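Local coordinates for putative GH105 family protein (Salmonella enterica subsp. enterica serovar Paratyphi A, PDB 3QWT) that is of unknown function but probably acts as a glycoside hydrolase of family 105, whose characterised members remove unsaturated uronic acids from oligosaccharides, at residues H289-A294 and I357-M362; G279-L284 and A298-G303; R147-G152 and W217-H222; N204-D207 and L212-H215. All coordinates share one frame; numbering follows the deposited sequence.

Contact 1 of 4, residues H289-A294 and I357-M362; sequences HSYLEA and IPLTSM
Tyr291 reaches from one loop across to Ile357 and Leu359 of the other, and nearly everything that touches here involves its ring or its hydroxyl. With chi1 at 56°, CG sits in the crowded position between backbone N and carbonyl carbon, and the side chain leaves its backbone toward the second loop. The ring thus bridges backbones that stay well apart: the closest CA atoms, those of Tyr291 and Ile357, are 9.8 Å from each other. Leu359 lies over one face of the ring, its side chain running past the tyrosine in the opposite direction. The branch that touches is CD2, 3.5 Å from Tyr291 CE1, and leucine suits the place because its forked end sets an apolar methyl against the ring carbons. At the far end the phenol donates a weak hydrogen bond to a backbone carbonyl, with Tyr291 OH 2.7 Å from Ile357 O. This oxygen sits obliquely to the ring, neither over its face nor at its edge. Ile357 adds apolar bulk beside the hydroxyl, CB being 3.3 Å from Tyr291 OH, while the rest of its side chain leads away. Tyrosine therefore supplies both greasy face and polar tip at a contact near the protein surface. Both backbones are tied down nearby: Tyr291 pairs with Thr283, and Pro358 with Phe343. Glu293 is the N-cap of helix 294-309, its carboxylate accepting from Ala296 N. Here the loop leading into that helix packs on the one leading into helix 363-377, two inter-helix connections of the alpha/alpha toroid.

Contact 2 of 4, residues G279-L284 and A298-G303; sequences GLWHTL and AGFAYG
Trp281 and Phe300 both turn CG away from their own carbonyl carbon and beside the backbone N, at chi1 -82° and -74°, and from these rotamers the two rings converge between a loop and a helix. Phe300 directs an edge at the tryptophan face in an edge-to-face pair: the phenyl centroid is 5.1 Å from that of the indole five-membered ring, and the planes stand at 66°. The leading atom is Phe300 CD2, 3.7 Å from Trp281 CD2 and poised over the indole toward its rim. Farther along the same indole, Phe300 CB makes a CH-pi contact 4.2 Å from the six-membered ring centroid. The two fused rings of the indole thus receive both the ring edge and the methylene of one phenylalanine. In this alpha/alpha toroid the contact lays the loop that precedes helix 294-309 back on that helix, an entirely buried place where large apolar rings fit well. The indole N-H is satisfied there, since Trp281 NE1 donates to the carbonyl of Leu271, and the backbone N of Trp281 bonds to Thr297 OG1. Phe300 also packs on Asn234, Ser235 and Thr238 of helix 231-248, while Trp281 meets Val320 and Ala324 of helix 318-330. Ala298 and Ala301 of the same helical turns both touch Cys372 of helix 363-377, and their small side chains are consistent with helices meeting there.

Contact 3 of 4, residues R147-G152 and W217-H222; sequences RTDHGG and WSYDGH
Asp149 meets Tyr219 with its methylene over the centre of the phenol ring: Asp149 CB is 3.7 Å from the centroid and 13° off the ring normal, a CH-pi contact, while the carboxylate lies alongside CB and CG of the tyrosine. The opposite face is covered by Trp217 from within the tyrosine's own segment, its NE1 lying above the ring centre, so the phenol is sandwiched. The carboxylate of Asp149 is turned 29° from the ring plane, and OD1 accepts from Gln164 NE2. Thr148 comes to the ring edge, where OG1 is 3.4 Å from Tyr219 CE1; placed between the backbone N and the carbonyl carbon (chi1 72°), OG1 also donates a hydrogen bond forward to Asp149 O, 2.8 Å away. That carbonyl accepts a second bond from Gly152 N, which keeps the turn compact. Both His150 and Gly151 have positive phi, a region glycine enters readily. The imidazole stands obliquely to the phenol, CD2 being 3.7 Å from Tyr219 OH. The hydroxyl itself bonds to Asn204 ND2. Strand 216-218 pairs antiparallel with strand 165-167, and Tyr219 packs on Met166 there and on Leu200 of helix 188-205. Lys208 of the second subunit packs on Trp217 and His222, and Gln262 of the second subunit on His150, placing the contact between the short sheet, helix 188-205 and the subunit interface.

Contact 4 of 4, residues N204-D207 and L212-H215; sequences NLMD and LWFH
Leu205, Phe214 and Asp207 bury most of the surface where the chain leaves helix 188-205 and folds back on itself. Leu205 serves twice. Its carbonyl accepts from Phe214 N at 2.7 Å with an N-H...O angle of 167°, and its CB lies 3.5 Å from Trp213 CE3. A second backbone bond runs from Asp207 N to Leu212 O at 2.9 Å, and together the two flank the single antiparallel bridge between Met206 and Trp213. Phe214 packs against Asp207: CG of the aspartate stands opposite its backbone N (chi1 175°), which brings the carboxylate carbon beside the ring, and Asp207 CB is 3.4 Å from Phe214 CE2. OD2 forms a salt bridge with Arg229 and a hydrogen bond with Thr210, which probably offsets the cost of burying a carboxylate. Met206 CA lies over one face of the Trp213 indole, 3.9 Å from the five-membered ring centroid in a CH-pi contact; the breadth of the indole lets it span the Leu205-Met206 backbone. Around this turn, Leu212 and Trp213 face helices 231-248 and 255-272, Leu205 touches Trp217 of strand 216-218, and Met206 packs on Gln203 of the second subunit.

Along the chain the contacts form two groups within the glycosyl hydrolase family 88 region. Contact 4 is nested inside the loop closed by contact 3; their centres are about 14 Å apart, and helix 188-205 with the following strand 216-218 links them, Trp217 N lying 3.5 Å from Leu205 CD2. Contacts 2 and 1 come later with alternating segments, centres about 12 Å apart, joined by a probable hydrogen bond of 3.0 Å from Ser290 OG to Leu284 O; their segments lead into or lie on helices 294-309 and 363-377. Centres of contacts 1 and 3 are about 29 Å apart: contacts 3 and 4 lie against the second subunit, whereas no other chain of the assembly touches contacts 1 and 2.

Contact 1 of 4, residues H289-A294 and I357-M362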
loop_
_atom_site.group_PDB
_atom_site.type_symbol
_atom_site.label_atom_id
_atom_site.label_comp_id
_atom_site.label_asym_id
_atom_site.label_seq_id
_atom_site.Cartn_x
_atom_site.Cartn_y
_atom_site.Cartn_z
ATOM N N HIS A 289 -21.583 -51.764 -18.001
ATOM C CA HIS A 289 -21.377 -53.150 -17.610
ATOM C C HIS A 289 -20.134 -53.359 -16.738
ATOM O O HIS A 289 -19.868 -54.492 -16.316
ATOM C CB HIS A 289 -21.369 -54.079 -18.837
ATOM C CG HIS A 289 -20.045 -54.165 -19.537
ATOM N ND1 HIS A 289 -18.862 -54.420 -18.875
ATOM C CD2 HIS A 289 -19.722 -54.050 -20.848
ATOM C CE1 HIS A 289 -17.867 -54.445 -19.744
ATOM N NE2 HIS A 289 -18.362 -54.224 -20.949
ATOM N N SER A 290 -19.378 -52.283 -16.474
ATOM C CA SER A 290 -18.258 -52.355 -15.540
ATOM C C SER A 290 -18.895 -52.586 -14.212
ATOM O O SER A 290 -20.041 -52.200 -14.014
ATOM C CB SER A 290 -17.490 -51.028 -15.413
ATOM O OG SER A 290 -17.595 -50.230 -16.564
ATOM N N TYR A 291 -18.160 -53.176 -13.282
ATOM C CA TYR A 291 -18.664 -53.206 -11.925
ATOM C C TYR A 291 -18.744 -51.778 -11.382
ATOM O O TYR A 291 -18.016 -50.886 -11.820
ATOM C CB TYR A 291 -17.843 -54.134 -11.017
ATOM C CG TYR A 291 -16.342 -53.887 -10.910
ATOM C CD1 TYR A 291 -15.835 -52.891 -10.084
ATOM C CD2 TYR A 291 -15.430 -54.701 -11.582
ATOM C CE1 TYR A 291 -14.462 -52.688 -9.952
ATOM C CE2 TYR A 291 -14.057 -54.506 -11.460
ATOM C CZ TYR A 291 -13.582 -53.496 -10.645
ATOM O OH TYR A 291 -12.230 -53.292 -10.518
ATOM N N LEU A 292 -19.673 -51.555 -10.464
ATOM C CA LEU A 292 -19.748 -50.295 -9.755
ATOM C C LEU A 292 -18.545 -50.200 -8.816
ATOM O O LEU A 292 -18.041 -51.217 -8.351
ATOM C CB LEU A 292 -21.053 -50.235 -8.968
ATOM C CG LEU A 292 -22.296 -50.359 -9.847
ATOM C CD1 LEU A 292 -23.519 -50.559 -8.995
ATOM C CD2 LEU A 292 -22.439 -49.124 -10.718
ATOM N N GLU A 293 -18.069 -48.988 -8.546
ATOM C CA GLU A 293 -16.925 -48.843 -7.666
ATOM C C GLU A 293 -17.184 -47.766 -6.612
ATOM O O GLU A 293 -17.384 -46.580 -6.919
ATOM C CB GLU A 293 -15.660 -48.575 -8.483
ATOM C CG GLU A 293 -14.359 -48.936 -7.783
ATOM C CD GLU A 293 -13.973 -47.929 -6.706
ATOM O OE1 GLU A 293 -13.524 -48.341 -5.621
ATOM O OE2 GLU A 293 -14.116 -46.722 -6.949
ATOM N N ALA A 294 -17.176 -48.209 -5.363
ATOM C CA ALA A 294 -17.553 -47.394 -4.217
ATOM C C ALA A 294 -16.603 -46.235 -3.859
ATOM O O ALA A 294 -17.049 -45.176 -3.418
ATOM C CB ALA A 294 -17.771 -48.293 -3.004
ATOM N N ILE A 357 -9.707 -55.249 -12.389
ATOM C CA ILE A 357 -9.003 -54.910 -11.154
ATOM C C ILE A 357 -9.662 -55.605 -9.955
ATOM O O ILE A 357 -10.873 -55.538 -9.791
ATOM C CB ILE A 357 -9.000 -53.375 -10.905
ATOM C CG1 ILE A 357 -8.286 -52.644 -12.041
ATOM C CG2 ILE A 357 -8.359 -53.039 -9.569
ATOM C CD1 ILE A 357 -6.801 -52.873 -12.070
ATOM N N PRO A 358 -8.861 -56.259 -9.101
ATOM C CA PRO A 358 -9.397 -56.931 -7.908
ATOM C C PRO A 358 -10.076 -55.975 -6.923
ATOM O O PRO A 358 -9.650 -54.814 -6.769
ATOM C CB PRO A 358 -8.147 -57.513 -7.247
ATOM C CG PRO A 358 -7.105 -57.511 -8.297
ATOM C CD PRO A 358 -7.395 -56.374 -9.187
ATOM N N LEU A 359 -11.108 -56.475 -6.249
ATOM C CA LEU A 359 -11.815 -55.708 -5.227
ATOM C C LEU A 359 -11.292 -56.020 -3.825
ATOM O O LEU A 359 -11.029 -57.176 -3.502
ATOM C CB LEU A 359 -13.310 -55.999 -5.306
ATOM C CG LEU A 359 -13.943 -55.673 -6.656
ATOM C CD1 LEU A 359 -15.296 -56.341 -6.813
ATOM C CD2 LEU A 359 -14.060 -54.167 -6.842
ATOM N N THR A 360 -11.141 -55.001 -2.987
ATOM C CA THR A 360 -10.597 -55.217 -1.643
ATOM C C THR A 360 -10.543 -53.914 -0.850
ATOM O O THR A 360 -10.444 -52.838 -1.426
ATOM C CB THR A 360 -9.170 -55.818 -1.688
ATOM O OG1 THR A 360 -8.761 -56.214 -0.369
ATOM C CG2 THR A 360 -8.173 -54.796 -2.244
ATOM N N SER A 361 -10.585 -54.027 0.473
ATOM C CA SER A 361 -10.618 -52.870 1.348
ATOM C C SER A 361 -9.287 -52.109 1.341
ATOM O O SER A 361 -8.226 -52.712 1.278
ATOM C CB SER A 361 -10.976 -53.318 2.763
ATOM O OG SER A 361 -10.062 -54.298 3.228
HETATM N N MSE A 362 -9.338 -50.783 1.388
HETATM C CA MSE A 362 -8.107 -49.999 1.338
HETATM C C MSE A 362 -8.214 -48.731 2.164
HETATM O O MSE A 362 -9.307 -48.221 2.388
HETATM C CB MSE A 362 -7.743 -49.653 -0.112
HETATM C CG MSE A 362 -7.525 -50.889 -0.978
HETATM SE SE MSE A 362 -5.821 -51.743 -0.531
HETATM C CE MSE A 362 -4.676 -50.605 -1.633
#

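Contact 2 of 4, residues G279-L284 and A298-G303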
loop_
_atom_site.group_PDB
_atom_site.type_symbol
_atom_site.label_atom_id
_atom_site.label_comp_id
_atom_site.label_asym_id
_atom_site.label_seq_id
_atom_site.Cartn_x
_atom_site.Cartn_y
_atom_site.Cartn_z
ATOM N N GLY A 279 -26.977 -45.033 -7.253
ATOM C CA GLY A 279 -26.303 -43.864 -6.727
ATOM C C GLY A 279 -24.798 -44.009 -6.833
ATOM O O GLY A 279 -24.052 -43.088 -6.503
ATOM N N LEU A 280 -24.360 -45.177 -7.296
ATOM C CA LEU A 280 -22.946 -45.443 -7.521
ATOM C C LEU A 280 -22.569 -45.215 -8.979
ATOM O O LEU A 280 -23.442 -45.053 -9.828
ATOM C CB LEU A 280 -22.592 -46.866 -7.104
ATOM C CG LEU A 280 -22.042 -47.005 -5.677
ATOM C CD1 LEU A 280 -23.120 -46.801 -4.608
ATOM C CD2 LEU A 280 -21.374 -48.352 -5.514
ATOM N N TRP A 281 -21.267 -45.198 -9.258
ATOM C CA TRP A 281 -20.773 -45.027 -10.623
ATOM C C TRP A 281 -19.966 -46.226 -11.072
ATOM O O TRP A 281 -19.285 -46.848 -10.255
ATOM C CB TRP A 281 -19.872 -43.794 -10.726
ATOM C CG TRP A 281 -20.593 -42.534 -10.874
ATOM C CD1 TRP A 281 -20.919 -41.899 -12.043
ATOM C CD2 TRP A 281 -21.079 -41.712 -9.818
ATOM N NE1 TRP A 281 -21.576 -40.725 -11.773
ATOM C CE2 TRP A 281 -21.688 -40.584 -10.414
ATOM C CE3 TRP A 281 -21.054 -41.814 -8.421
ATOM C CZ2 TRP A 281 -22.268 -39.564 -9.659
ATOM C CZ3 TRP A 281 -21.630 -40.804 -7.674
ATOM C CH2 TRP A 281 -22.232 -39.694 -8.293
ATOM N N HIS A 282 -20.019 -46.522 -12.372
ATOM C CA HIS A 282 -19.258 -47.626 -12.959
ATOM C C HIS A 282 -17.744 -47.345 -13.025
ATOM O O HIS A 282 -17.316 -46.212 -13.287
ATOM C CB HIS A 282 -19.804 -47.966 -14.345
ATOM C CG HIS A 282 -21.249 -48.358 -14.345
ATOM N ND1 HIS A 282 -21.673 -49.645 -14.076
ATOM C CD2 HIS A 282 -22.371 -47.639 -14.590
ATOM C CE1 HIS A 282 -22.989 -49.699 -14.156
ATOM N NE2 HIS A 282 -23.438 -48.496 -14.472
ATOM N N THR A 283 -16.943 -48.383 -12.786
ATOM C CA THR A 283 -15.493 -48.236 -12.679
ATOM C C THR A 283 -14.894 -47.759 -13.999
ATOM O O THR A 283 -13.882 -47.048 -14.020
ATOM C CB THR A 283 -14.812 -49.530 -12.182
ATOM O OG1 THR A 283 -13.494 -49.227 -11.723
ATOM C CG2 THR A 283 -14.741 -50.577 -13.287
ATOM N N LEU A 284 -15.518 -48.153 -15.104
ATOM C CA LEU A 284 -15.361 -47.409 -16.345
ATOM C C LEU A 284 -16.656 -46.650 -16.503
ATOM O O LEU A 284 -17.706 -47.254 -16.751
ATOM C CB LEU A 284 -15.130 -48.319 -17.535
ATOM C CG LEU A 284 -13.712 -48.550 -18.055
ATOM C CD1 LEU A 284 -12.673 -47.779 -17.271
ATOM C CD2 LEU A 284 -13.398 -50.040 -18.085
ATOM N N ALA A 298 -17.419 -42.393 -3.731
ATOM C CA ALA A 298 -17.305 -41.583 -2.525
ATOM C C ALA A 298 -16.638 -40.232 -2.804
ATOM O O ALA A 298 -17.049 -39.202 -2.269
ATOM C CB ALA A 298 -16.553 -42.334 -1.432
ATOM N N GLY A 299 -15.613 -40.233 -3.644
ATOM C CA GLY A 299 -14.904 -38.998 -3.936
ATOM C C GLY A 299 -15.850 -38.077 -4.673
ATOM O O GLY A 299 -15.923 -36.878 -4.397
ATOM N N PHE A 300 -16.595 -38.666 -5.604
ATOM C CA PHE A 300 -17.586 -37.944 -6.374
ATOM C C PHE A 300 -18.601 -37.296 -5.447
ATOM O O PHE A 300 -18.887 -36.110 -5.555
ATOM C CB PHE A 300 -18.277 -38.902 -7.327
ATOM C CG PHE A 300 -17.427 -39.312 -8.489
ATOM C CD1 PHE A 300 -16.453 -38.459 -8.985
ATOM C CD2 PHE A 300 -17.608 -40.547 -9.097
ATOM C CE1 PHE A 300 -15.676 -38.831 -10.072
ATOM C CE2 PHE A 300 -16.836 -40.923 -10.184
ATOM C CZ PHE A 300 -15.866 -40.068 -10.668
ATOM N N ALA A 301 -19.125 -38.081 -4.516
ATOM C CA ALA A 301 -20.085 -37.564 -3.559
ATOM C C ALA A 301 -19.492 -36.351 -2.866
ATOM O O ALA A 301 -20.114 -35.294 -2.805
ATOM C CB ALA A 301 -20.450 -38.632 -2.541
ATOM N N TYR A 302 -18.274 -36.503 -2.355
ATOM C CA TYR A 302 -17.629 -35.408 -1.650
ATOM C C TYR A 302 -17.594 -34.131 -2.483
ATOM O O TYR A 302 -18.104 -33.089 -2.066
ATOM C CB TYR A 302 -16.216 -35.786 -1.232
ATOM C CG TYR A 302 -15.447 -34.608 -0.670
ATOM C CD1 TYR A 302 -15.660 -34.174 0.632
ATOM C CD2 TYR A 302 -14.522 -33.922 -1.446
ATOM C CE1 TYR A 302 -14.966 -33.093 1.144
ATOM C CE2 TYR A 302 -13.826 -32.844 -0.944
ATOM C CZ TYR A 302 -14.047 -32.431 0.353
ATOM O OH TYR A 302 -13.347 -31.354 0.862
ATOM N N GLY A 303 -16.999 -34.224 -3.666
ATOM C CA GLY A 303 -16.792 -33.057 -4.509
ATOM C C GLY A 303 -18.086 -32.391 -4.910
ATOM O O GLY A 303 -18.221 -31.164 -4.845
#

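Contact 3 of 4, residues R147-G152 and W217-H222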
loop_
_atom_site.group_PDB
_atom_site.type_symbol
_atom_site.label_atom_id
_atom_site.label_comp_id
_atom_site.label_asym_id
_atom_site.label_seq_id
_atom_site.Cartn_x
_atom_site.Cartn_y
_atom_site.Cartn_z
ATOM N N ARG A 147 10.457 -34.190 -14.522
ATOM C CA ARG A 147 9.394 -33.520 -15.309
ATOM C C ARG A 147 9.304 -34.073 -16.723
ATOM O O ARG A 147 10.313 -34.475 -17.299
ATOM C CB ARG A 147 9.609 -32.003 -15.402
ATOM C CG ARG A 147 9.671 -31.270 -14.068
ATOM C CD ARG A 147 8.335 -31.276 -13.349
ATOM N NE ARG A 147 8.167 -30.079 -12.524
ATOM C CZ ARG A 147 8.433 -30.014 -11.221
ATOM N NH1 ARG A 147 8.890 -31.073 -10.577
ATOM N NH2 ARG A 147 8.256 -28.881 -10.559
ATOM N N THR A 148 8.101 -34.065 -17.284
ATOM C CA THR A 148 7.911 -34.412 -18.676
ATOM C C THR A 148 8.177 -33.175 -19.513
ATOM O O THR A 148 8.513 -32.127 -18.967
ATOM C CB THR A 148 6.467 -34.858 -18.944
ATOM O OG1 THR A 148 5.588 -33.727 -18.882
ATOM C CG2 THR A 148 6.022 -35.907 -17.931
ATOM N N ASP A 149 8.035 -33.316 -20.834
ATOM C CA ASP A 149 7.910 -32.193 -21.747
ATOM C C ASP A 149 7.022 -31.130 -21.118
ATOM O O ASP A 149 6.063 -31.451 -20.404
ATOM C CB ASP A 149 7.228 -32.648 -23.052
ATOM C CG ASP A 149 8.106 -33.561 -23.906
ATOM O OD1 ASP A 149 9.168 -34.022 -23.427
ATOM O OD2 ASP A 149 7.715 -33.824 -25.061
ATOM N N HIS A 150 7.331 -29.870 -21.406
ATOM C CA HIS A 150 6.507 -28.748 -20.978
ATOM C C HIS A 150 6.402 -28.713 -19.463
ATOM O O HIS A 150 5.437 -28.198 -18.912
ATOM C CB HIS A 150 5.119 -28.832 -21.625
ATOM C CG HIS A 150 5.151 -28.713 -23.113
ATOM N ND1 HIS A 150 5.578 -27.568 -23.755
ATOM C CD2 HIS A 150 4.819 -29.592 -24.092
ATOM C CE1 HIS A 150 5.507 -27.746 -25.064
ATOM N NE2 HIS A 150 5.041 -28.963 -25.296
ATOM N N GLY A 151 7.404 -29.285 -18.805
ATOM C CA GLY A 151 7.528 -29.187 -17.368
ATOM C C GLY A 151 6.343 -29.768 -16.636
ATOM O O GLY A 151 6.033 -29.358 -15.522
ATOM N N GLY A 152 5.674 -30.731 -17.263
ATOM C CA GLY A 152 4.618 -31.451 -16.583
ATOM C C GLY A 152 5.211 -32.344 -15.514
ATOM O O GLY A 152 6.297 -32.901 -15.684
ATOM N N TRP A 217 -1.778 -39.768 -19.763
ATOM C CA TRP A 217 -1.223 -39.148 -20.962
ATOM C C TRP A 217 0.271 -39.435 -21.023
ATOM O O TRP A 217 0.967 -39.403 -19.999
ATOM C CB TRP A 217 -1.440 -37.625 -20.933
ATOM C CG TRP A 217 -0.571 -36.873 -21.905
ATOM C CD1 TRP A 217 0.606 -36.244 -21.629
ATOM C CD2 TRP A 217 -0.804 -36.685 -23.304
ATOM N NE1 TRP A 217 1.118 -35.677 -22.769
ATOM C CE2 TRP A 217 0.271 -35.942 -23.812
ATOM C CE3 TRP A 217 -1.814 -37.089 -24.182
ATOM C CZ2 TRP A 217 0.358 -35.577 -25.153
ATOM C CZ3 TRP A 217 -1.723 -36.732 -25.511
ATOM C CH2 TRP A 217 -0.646 -35.986 -25.985
ATOM N N SER A 218 0.777 -39.687 -22.219
ATOM C CA SER A 218 2.212 -39.838 -22.382
ATOM C C SER A 218 2.768 -38.947 -23.483
ATOM O O SER A 218 2.215 -38.871 -24.583
ATOM C CB SER A 218 2.587 -41.290 -22.662
ATOM O OG SER A 218 3.984 -41.379 -22.861
ATOM N N TYR A 219 3.870 -38.274 -23.181
ATOM C CA TYR A 219 4.517 -37.436 -24.176
ATOM C C TYR A 219 5.383 -38.277 -25.103
ATOM O O TYR A 219 5.885 -37.795 -26.116
ATOM C CB TYR A 219 5.332 -36.330 -23.516
ATOM C CG TYR A 219 4.513 -35.091 -23.193
ATOM C CD1 TYR A 219 4.336 -34.673 -21.888
ATOM C CD2 TYR A 219 3.924 -34.348 -24.203
ATOM C CE1 TYR A 219 3.598 -33.539 -21.594
ATOM C CE2 TYR A 219 3.191 -33.218 -23.922
ATOM C CZ TYR A 219 3.030 -32.818 -22.613
ATOM O OH TYR A 219 2.290 -31.700 -22.325
ATOM N N ASP A 220 5.552 -39.544 -24.750
ATOM C CA ASP A 220 6.221 -40.467 -25.634
ATOM C C ASP A 220 5.141 -41.100 -26.505
ATOM O O ASP A 220 4.606 -42.154 -26.188
ATOM C CB ASP A 220 6.997 -41.499 -24.827
ATOM C CG ASP A 220 7.596 -42.587 -25.694
ATOM O OD1 ASP A 220 7.583 -42.437 -26.938
ATOM O OD2 ASP A 220 8.082 -43.591 -25.129
ATOM N N GLY A 221 4.793 -40.414 -27.586
ATOM C CA GLY A 221 3.770 -40.895 -28.493
ATOM C C GLY A 221 2.528 -40.026 -28.460
ATOM O O GLY A 221 1.611 -40.234 -29.241
ATOM N N HIS A 222 2.494 -39.058 -27.549
ATOM C CA HIS A 222 1.337 -38.177 -27.428
ATOM C C HIS A 222 -0.002 -38.907 -27.528
ATOM O O HIS A 222 -0.789 -38.649 -28.436
ATOM C CB HIS A 222 1.396 -37.069 -28.481
ATOM C CG HIS A 222 2.586 -36.177 -28.339
ATOM N ND1 HIS A 222 3.869 -36.610 -28.585
ATOM C CD2 HIS A 222 2.692 -34.882 -27.954
ATOM C CE1 HIS A 222 4.717 -35.620 -28.362
ATOM N NE2 HIS A 222 4.027 -34.559 -27.979
#

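Contact 4 of 4, residues N204-D207 and L212-H215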
loop_
_atom_site.group_PDB
_atom_site.type_symbol
_atom_site.label_atom_id
_atom_site.label_comp_id
_atom_site.label_asym_id
_atom_site.label_seq_id
_atom_site.Cartn_x
_atom_site.Cartn_y
_atom_site.Cartn_z
ATOM N N ASN A 204 -4.017 -32.049 -21.039
ATOM C CA ASN A 204 -3.611 -33.371 -21.500
ATOM C C ASN A 204 -4.573 -34.499 -21.149
ATOM O O ASN A 204 -4.565 -35.546 -21.799
ATOM C CB ASN A 204 -2.207 -33.728 -20.974
ATOM C CG ASN A 204 -1.095 -32.962 -21.680
ATOM O OD1 ASN A 204 -1.254 -32.493 -22.811
ATOM N ND2 ASN A 204 0.050 -32.845 -21.010
ATOM N N LEU A 205 -5.398 -34.296 -20.129
ATOM C CA LEU A 205 -6.188 -35.403 -19.595
ATOM C C LEU A 205 -7.699 -35.222 -19.741
ATOM O O LEU A 205 -8.424 -36.201 -19.876
ATOM C CB LEU A 205 -5.814 -35.675 -18.143
ATOM C CG LEU A 205 -4.369 -36.159 -17.977
ATOM C CD1 LEU A 205 -3.863 -35.947 -16.544
ATOM C CD2 LEU A 205 -4.212 -37.634 -18.396
HETATM N N MSE A 206 -8.172 -33.979 -19.719
HETATM C CA MSE A 206 -9.593 -33.742 -19.890
HETATM C C MSE A 206 -10.056 -34.168 -21.287
HETATM O O MSE A 206 -9.377 -33.947 -22.291
HETATM C CB MSE A 206 -9.940 -32.275 -19.654
HETATM C CG MSE A 206 -11.423 -31.969 -19.876
HETATM SE SE MSE A 206 -11.857 -30.053 -19.959
HETATM C CE MSE A 206 -13.717 -30.313 -20.525
ATOM N N ASP A 207 -11.228 -34.772 -21.343
ATOM C CA ASP A 207 -11.830 -35.150 -22.615
ATOM C C ASP A 207 -12.924 -34.151 -22.939
ATOM O O ASP A 207 -14.037 -34.269 -22.431
ATOM C CB ASP A 207 -12.441 -36.532 -22.495
ATOM C CG ASP A 207 -13.193 -36.938 -23.739
ATOM O OD1 ASP A 207 -12.799 -36.484 -24.828
ATOM O OD2 ASP A 207 -14.165 -37.707 -23.616
ATOM N N LEU A 212 -15.704 -35.680 -18.957
ATOM C CA LEU A 212 -14.969 -36.556 -18.057
ATOM C C LEU A 212 -13.481 -36.532 -18.431
ATOM O O LEU A 212 -13.099 -35.899 -19.417
ATOM C CB LEU A 212 -15.543 -37.980 -18.107
ATOM C CG LEU A 212 -17.028 -38.045 -17.733
ATOM C CD1 LEU A 212 -17.675 -39.404 -18.091
ATOM C CD2 LEU A 212 -17.243 -37.699 -16.256
ATOM N N TRP A 213 -12.651 -37.235 -17.662
ATOM C CA TRP A 213 -11.205 -37.226 -17.880
ATOM C C TRP A 213 -10.619 -38.585 -18.267
ATOM O O TRP A 213 -11.114 -39.632 -17.853
ATOM C CB TRP A 213 -10.492 -36.765 -16.611
ATOM C CG TRP A 213 -10.531 -35.293 -16.372
ATOM C CD1 TRP A 213 -11.612 -34.475 -16.451
ATOM C CD2 TRP A 213 -9.431 -34.475 -15.961
ATOM N NE1 TRP A 213 -11.248 -33.178 -16.136
ATOM C CE2 TRP A 213 -9.917 -33.157 -15.829
ATOM C CE3 TRP A 213 -8.077 -34.727 -15.708
ATOM C CZ2 TRP A 213 -9.094 -32.092 -15.447
ATOM C CZ3 TRP A 213 -7.260 -33.676 -15.327
ATOM C CH2 TRP A 213 -7.771 -32.365 -15.206
ATOM N N PHE A 214 -9.535 -38.558 -19.034
ATOM C CA PHE A 214 -8.780 -39.767 -19.293
ATOM C C PHE A 214 -7.811 -40.054 -18.151
ATOM O O PHE A 214 -7.275 -39.133 -17.526
ATOM C CB PHE A 214 -8.032 -39.644 -20.615
ATOM C CG PHE A 214 -8.944 -39.536 -21.802
ATOM C CD1 PHE A 214 -9.802 -40.571 -22.117
ATOM C CD2 PHE A 214 -8.962 -38.394 -22.581
ATOM C CE1 PHE A 214 -10.665 -40.468 -23.216
ATOM C CE2 PHE A 214 -9.821 -38.291 -23.674
ATOM C CZ PHE A 214 -10.670 -39.330 -23.986
ATOM N N HIS A 215 -7.567 -41.326 -17.889
ATOM C CA HIS A 215 -6.678 -41.673 -16.786
ATOM C C HIS A 215 -5.263 -41.117 -16.980
ATOM O O HIS A 215 -4.737 -40.432 -16.099
ATOM C CB HIS A 215 -6.627 -43.188 -16.543
ATOM C CG HIS A 215 -5.806 -43.567 -15.352
ATOM N ND1 HIS A 215 -5.280 -44.830 -15.178
ATOM C CD2 HIS A 215 -5.420 -42.842 -14.275
ATOM C CE1 HIS A 215 -4.602 -44.864 -14.042
ATOM N NE2 HIS A 215 -4.674 -43.673 -13.476
#